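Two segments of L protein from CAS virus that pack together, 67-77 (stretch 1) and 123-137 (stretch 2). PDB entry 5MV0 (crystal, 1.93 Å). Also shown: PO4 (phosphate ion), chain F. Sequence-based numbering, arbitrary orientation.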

# COMPACT_ATOMS: atom_id res chain seq x y z
N SER B 67 7.55 10.35 -23.09
CA SER B 67 8.87 10.42 -23.69
C SER B 67 9.47 11.81 -23.50
O SER B 67 8.80 12.76 -23.10
N LEU B 68 10.75 11.92 -23.84
CA LEU B 68 11.39 13.24 -23.87
C LEU B 68 10.64 14.19 -24.79
O LEU B 68 10.39 15.35 -24.43
N ASN B 69 10.26 13.72 -25.98
CA ASN B 69 9.53 14.57 -26.91
C ASN B 69 8.26 15.12 -26.28
O ASN B 69 7.91 16.30 -26.47
N MET B 70 7.56 14.30 -25.49
CA MET B 70 6.33 14.76 -24.83
C MET B 70 6.63 15.72 -23.69
O MET B 70 5.84 16.63 -23.42
N VAL B 71 7.74 15.51 -22.98
CA VAL B 71 8.15 16.47 -21.97
C VAL B 71 8.38 17.83 -22.60
O VAL B 71 7.90 18.86 -22.12
N ILE B 72 9.12 17.85 -23.71
CA ILE B 72 9.43 19.12 -24.34
C ILE B 72 8.18 19.74 -24.94
O ILE B 72 8.03 20.97 -24.94
N ASP B 73 7.25 18.92 -25.43
CA ASP B 73 5.95 19.43 -25.88
C ASP B 73 5.26 20.21 -24.78
O ASP B 73 4.59 21.22 -25.06
N ARG B 74 5.41 19.77 -23.53
CA ARG B 74 4.78 20.45 -22.41
C ARG B 74 5.51 21.73 -22.02
O ARG B 74 5.00 22.47 -21.16
N ALA B 75 6.66 22.01 -22.62
CA ALA B 75 7.43 23.22 -22.37
C ALA B 75 7.51 24.13 -23.60
O ALA B 75 7.36 25.34 -23.47
N ILE B 76 7.73 23.54 -24.77
CA ILE B 76 7.90 24.27 -26.02
C ILE B 76 7.10 23.54 -27.09
O ILE B 76 7.56 22.53 -27.63
N PRO B 77 5.90 24.01 -27.43
CA PRO B 77 5.05 23.28 -28.39
C PRO B 77 5.72 22.97 -29.72
O PRO B 77 5.43 21.92 -30.31
N LYS B 123 22.34 8.83 -24.11
CA LYS B 123 21.05 8.85 -24.80
C LYS B 123 20.67 10.26 -25.22
O LYS B 123 19.97 10.44 -26.23
N TYR B 124 21.11 11.26 -24.46
CA TYR B 124 20.62 12.62 -24.57
C TYR B 124 21.46 13.50 -25.50
O TYR B 124 21.30 14.73 -25.48
N SER B 125 22.34 12.92 -26.31
CA SER B 125 23.21 13.70 -27.19
C SER B 125 22.42 14.70 -28.02
O SER B 125 21.45 14.34 -28.69
N GLY B 126 22.84 15.96 -27.96
CA GLY B 126 22.26 17.01 -28.77
C GLY B 126 21.09 17.75 -28.15
O GLY B 126 20.82 18.89 -28.53
N VAL B 127 20.39 17.13 -27.19
CA VAL B 127 19.16 17.70 -26.67
C VAL B 127 19.43 19.01 -25.94
O VAL B 127 18.72 20.01 -26.13
N GLU B 128 20.44 19.03 -25.07
CA GLU B 128 20.70 20.22 -24.28
C GLU B 128 20.98 21.42 -25.18
O GLU B 128 20.46 22.52 -24.94
N ASP B 129 21.79 21.22 -26.22
CA ASP B 129 22.09 22.31 -27.16
C ASP B 129 20.83 22.90 -27.75
O ASP B 129 20.70 24.13 -27.85
N HIS B 130 19.88 22.05 -28.15
CA HIS B 130 18.65 22.57 -28.75
C HIS B 130 17.85 23.40 -27.75
O HIS B 130 17.29 24.44 -28.11
N LEU B 131 17.81 22.97 -26.49
CA LEU B 131 17.02 23.70 -25.51
C LEU B 131 17.71 24.99 -25.09
O LEU B 131 17.05 26.02 -24.93
N LYS B 132 19.02 24.95 -24.89
CA LYS B 132 19.72 26.19 -24.53
C LYS B 132 19.60 27.22 -25.64
O LYS B 132 19.50 28.42 -25.37
N HIS B 133 19.57 26.76 -26.90
CA HIS B 133 19.36 27.66 -28.02
C HIS B 133 18.06 28.44 -27.88
O HIS B 133 17.95 29.57 -28.37
N GLU B 134 17.07 27.87 -27.19
CA GLU B 134 15.79 28.54 -26.97
C GLU B 134 15.75 29.29 -25.65
O GLU B 134 14.67 29.76 -25.26
N GLY B 135 16.87 29.40 -24.95
CA GLY B 135 16.89 30.11 -23.68
C GLY B 135 16.49 29.28 -22.48
O GLY B 135 16.33 29.83 -21.39
N TRP B 136 16.31 27.97 -22.65
CA TRP B 136 15.94 27.07 -21.57
C TRP B 136 17.17 26.38 -21.00
O TRP B 136 18.20 26.22 -21.67
N LEU B 137 17.07 25.97 -19.74
CA LEU B 137 18.03 25.06 -19.14
C LEU B 137 17.50 23.63 -19.24
O LEU B 137 16.30 23.39 -19.09

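At the apolar centre of the contact, Ile76 (chi1 m, chi2 t) points toward stretch 2 and gives up the most area, 71 Å². Its CD1 lies 3.5 Å from Leu131 CD1 and 3.8 Å from Trp136 CD1, and sits over one face of the indole, with Ile76 CD1 3.9 Å from the centroid of the Trp136 five-membered ring. Ala75 CB covers the same face further along, 4.1 Å from the centroid of the six-membered ring and 3.7 Å from Trp136 CH2, so the tryptophan (chi1 m, chi2 72°) lays its length across two consecutive residues. The CA-to-CB bond of Leu131 (m, m) runs sideways to stretch 1, but the end of the side chain comes nearer; besides meeting Ile76, it places CD2 4.1 Å from CD1 of Ile72. Ile72 (m, t) likewise leaves sideways and reaches across with its tip, where CD1 also comes within 4.4 Å of Val127 CG1. The contact is apolar throughout: no hydrogen bond crosses it, and 363 Å² of surface is buried.

Two nearly parallel helices, 68-73 and 127-133, run side by side with their axes 13.2 Å apart and 9° between their directions, a spacing that leaves room for side chains of both to meet between the backbones. Toward the start of the helices, Val127 (t) and Leu68 (t, p) point at each other's stretch, and Leu68 CD2 packs 3.7 Å from Val127 CG2. The same methyl approaches Tyr124 CD1 obliquely at 4.4 Å; the tyrosine (m, chi2 -90°) has its hydroxyl hydrogen-bonded elsewhere in the structure. At the other end Glu134 (m, m) contributes only a light touch, its CB 4.4 Å from Ile76 CD1, while its OE2 accepts a weak hydrogen bond from His133 ND1 at 3.4 Å.

None of the remaining polar groups bonds across the contact; several bond within their own stretch, and others elsewhere in the structure. Ser67 (p) caps the first helix, its OG accepting from Met70 N at 3.3 Å, and the same OG donates to O3 of the phosphate ion at 2.8 Å. Asn69 (m) holds that ion too, with ND2 2.8 Å from phosphate O4 and a weak bond of 3.4 Å from ND2 to O2. The phosphate, probably from the crystallisation liquor, thus binds at the helix start without bridging the stretches. Arg74 folds back so that NH1 donates to Met70 O at 3.1 Å. On the second helix His130 (m) does much the same, its ND1 reaching the carbonyl O of the N-cap residue Gly126 at 3.0 Å.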

# COMPACT_ATOMS: atom_id res chain seq x y z
CB SER B 67 8.79 10.08 -25.17
OG SER B 67 8.01 11.05 -25.83
CB LEU B 68 12.84 13.09 -24.30
CG LEU B 68 13.60 14.39 -24.51
CD1 LEU B 68 13.72 15.10 -23.19
CD2 LEU B 68 14.97 14.06 -25.09
CB ASN B 69 9.21 13.80 -28.19
CG ASN B 69 10.38 13.79 -29.18
OD1 ASN B 69 11.06 14.80 -29.35
ND2 ASN B 69 10.61 12.65 -29.82
CB MET B 70 5.54 13.57 -24.29
CG MET B 70 5.07 12.62 -25.36
SD MET B 70 4.38 11.11 -24.64
CE MET B 70 4.53 10.00 -26.02
CB VAL B 71 9.39 15.96 -21.22
CG1 VAL B 71 9.92 17.05 -20.27
CG2 VAL B 71 9.05 14.70 -20.44
CB ILE B 72 10.56 18.92 -25.37
CG1 ILE B 72 11.83 18.52 -24.62
CG2 ILE B 72 10.80 20.19 -26.17
CD1 ILE B 72 12.90 17.89 -25.51
CB ASP B 73 5.05 18.29 -26.34
CG ASP B 73 5.46 17.73 -27.65
OD1 ASP B 73 6.13 18.46 -28.43
OD2 ASP B 73 5.12 16.55 -27.92
CB ARG B 74 4.71 19.51 -21.20
CG ARG B 74 3.69 18.40 -21.36
CD ARG B 74 3.94 17.24 -20.39
NE ARG B 74 2.77 16.36 -20.34
CZ ARG B 74 2.43 15.54 -21.32
NH1 ARG B 74 3.15 15.47 -22.42
NH2 ARG B 74 1.34 14.78 -21.21
CB ALA B 75 8.85 22.87 -21.92
CB ILE B 76 9.37 24.36 -26.43
CG1 ILE B 76 10.20 24.98 -25.31
CG2 ILE B 76 9.52 25.17 -27.72
CD1 ILE B 76 11.67 24.75 -25.47
CB PRO B 77 3.86 24.23 -28.56
CG PRO B 77 3.76 24.95 -27.26
CD PRO B 77 5.19 25.14 -26.79
CB LYS B 123 19.94 8.30 -23.90
CG LYS B 123 20.14 6.89 -23.37
CD LYS B 123 18.82 6.38 -22.73
CE LYS B 123 18.36 7.27 -21.59
NZ LYS B 123 17.16 6.67 -20.90
CB TYR B 124 20.56 13.25 -23.18
CG TYR B 124 19.48 12.66 -22.29
CD1 TYR B 124 18.20 13.19 -22.27
CD2 TYR B 124 19.74 11.55 -21.48
CE1 TYR B 124 17.21 12.65 -21.47
CE2 TYR B 124 18.75 11.00 -20.68
CZ TYR B 124 17.49 11.56 -20.68
OH TYR B 124 16.48 11.03 -19.89
CB SER B 125 24.01 12.77 -28.10
OG SER B 125 24.92 11.98 -27.35
CB VAL B 127 18.44 16.69 -25.76
CG1 VAL B 127 17.21 17.32 -25.12
CG2 VAL B 127 18.08 15.45 -26.56
CB GLU B 128 21.86 20.00 -23.31
CG GLU B 128 22.02 21.13 -22.31
CD GLU B 128 23.25 20.98 -21.40
OE1 GLU B 128 24.14 20.17 -21.71
OE2 GLU B 128 23.32 21.69 -20.37
CB ASP B 129 23.01 21.81 -28.27
CG ASP B 129 24.42 21.56 -27.79
OD1 ASP B 129 24.81 22.16 -26.76
OD2 ASP B 129 25.15 20.78 -28.44
CB HIS B 130 17.80 21.42 -29.29
CG HIS B 130 18.23 20.93 -30.63
ND1 HIS B 130 19.25 20.01 -30.80
CD2 HIS B 130 17.81 21.25 -31.88
CE1 HIS B 130 19.42 19.78 -32.09
NE2 HIS B 130 18.56 20.52 -32.76
CB LEU B 131 16.74 22.81 -24.29
CG LEU B 131 15.56 21.83 -24.40
CD1 LEU B 131 14.32 22.57 -24.82
CD2 LEU B 131 15.82 20.73 -25.38
CB LYS B 132 21.19 25.90 -24.22
CG LYS B 132 21.42 25.07 -22.97
CD LYS B 132 22.90 24.72 -22.80
CE LYS B 132 23.69 25.90 -22.28
NZ LYS B 132 23.30 26.24 -20.88
CB HIS B 133 19.36 26.85 -29.32
CG HIS B 133 19.48 27.68 -30.56
ND1 HIS B 133 18.39 28.25 -31.18
CD2 HIS B 133 20.56 28.04 -31.28
CE1 HIS B 133 18.80 28.92 -32.24
NE2 HIS B 133 20.12 28.81 -32.32
CB GLU B 134 14.65 27.52 -27.03
CG GLU B 134 14.57 26.75 -28.33
CD GLU B 134 14.42 27.65 -29.55
OE1 GLU B 134 13.58 28.58 -29.51
OE2 GLU B 134 15.15 27.44 -30.54
CB TRP B 136 14.94 26.01 -22.06
CG TRP B 136 13.53 26.50 -22.18
CD1 TRP B 136 13.04 27.37 -23.12
CD2 TRP B 136 12.43 26.14 -21.35
NE1 TRP B 136 11.69 27.57 -22.92
CE2 TRP B 136 11.30 26.83 -21.83
CE3 TRP B 136 12.29 25.31 -20.24
CZ2 TRP B 136 10.04 26.70 -21.25
CZ3 TRP B 136 11.05 25.19 -19.65
CH2 TRP B 136 9.94 25.88 -20.16
CB LEU B 137 18.30 25.43 -17.68
CG LEU B 137 19.55 26.26 -17.35
CD1 LEU B 137 19.76 27.39 -18.34
CD2 LEU B 137 19.47 26.81 -15.92
P PO4 F . 8.45 9.72 -29.10
O1 PO4 F . 8.42 8.57 -30.08
O2 PO4 F . 9.78 9.73 -28.38
O3 PO4 F . 7.30 9.67 -28.14
O4 PO4 F . 8.32 11.00 -29.89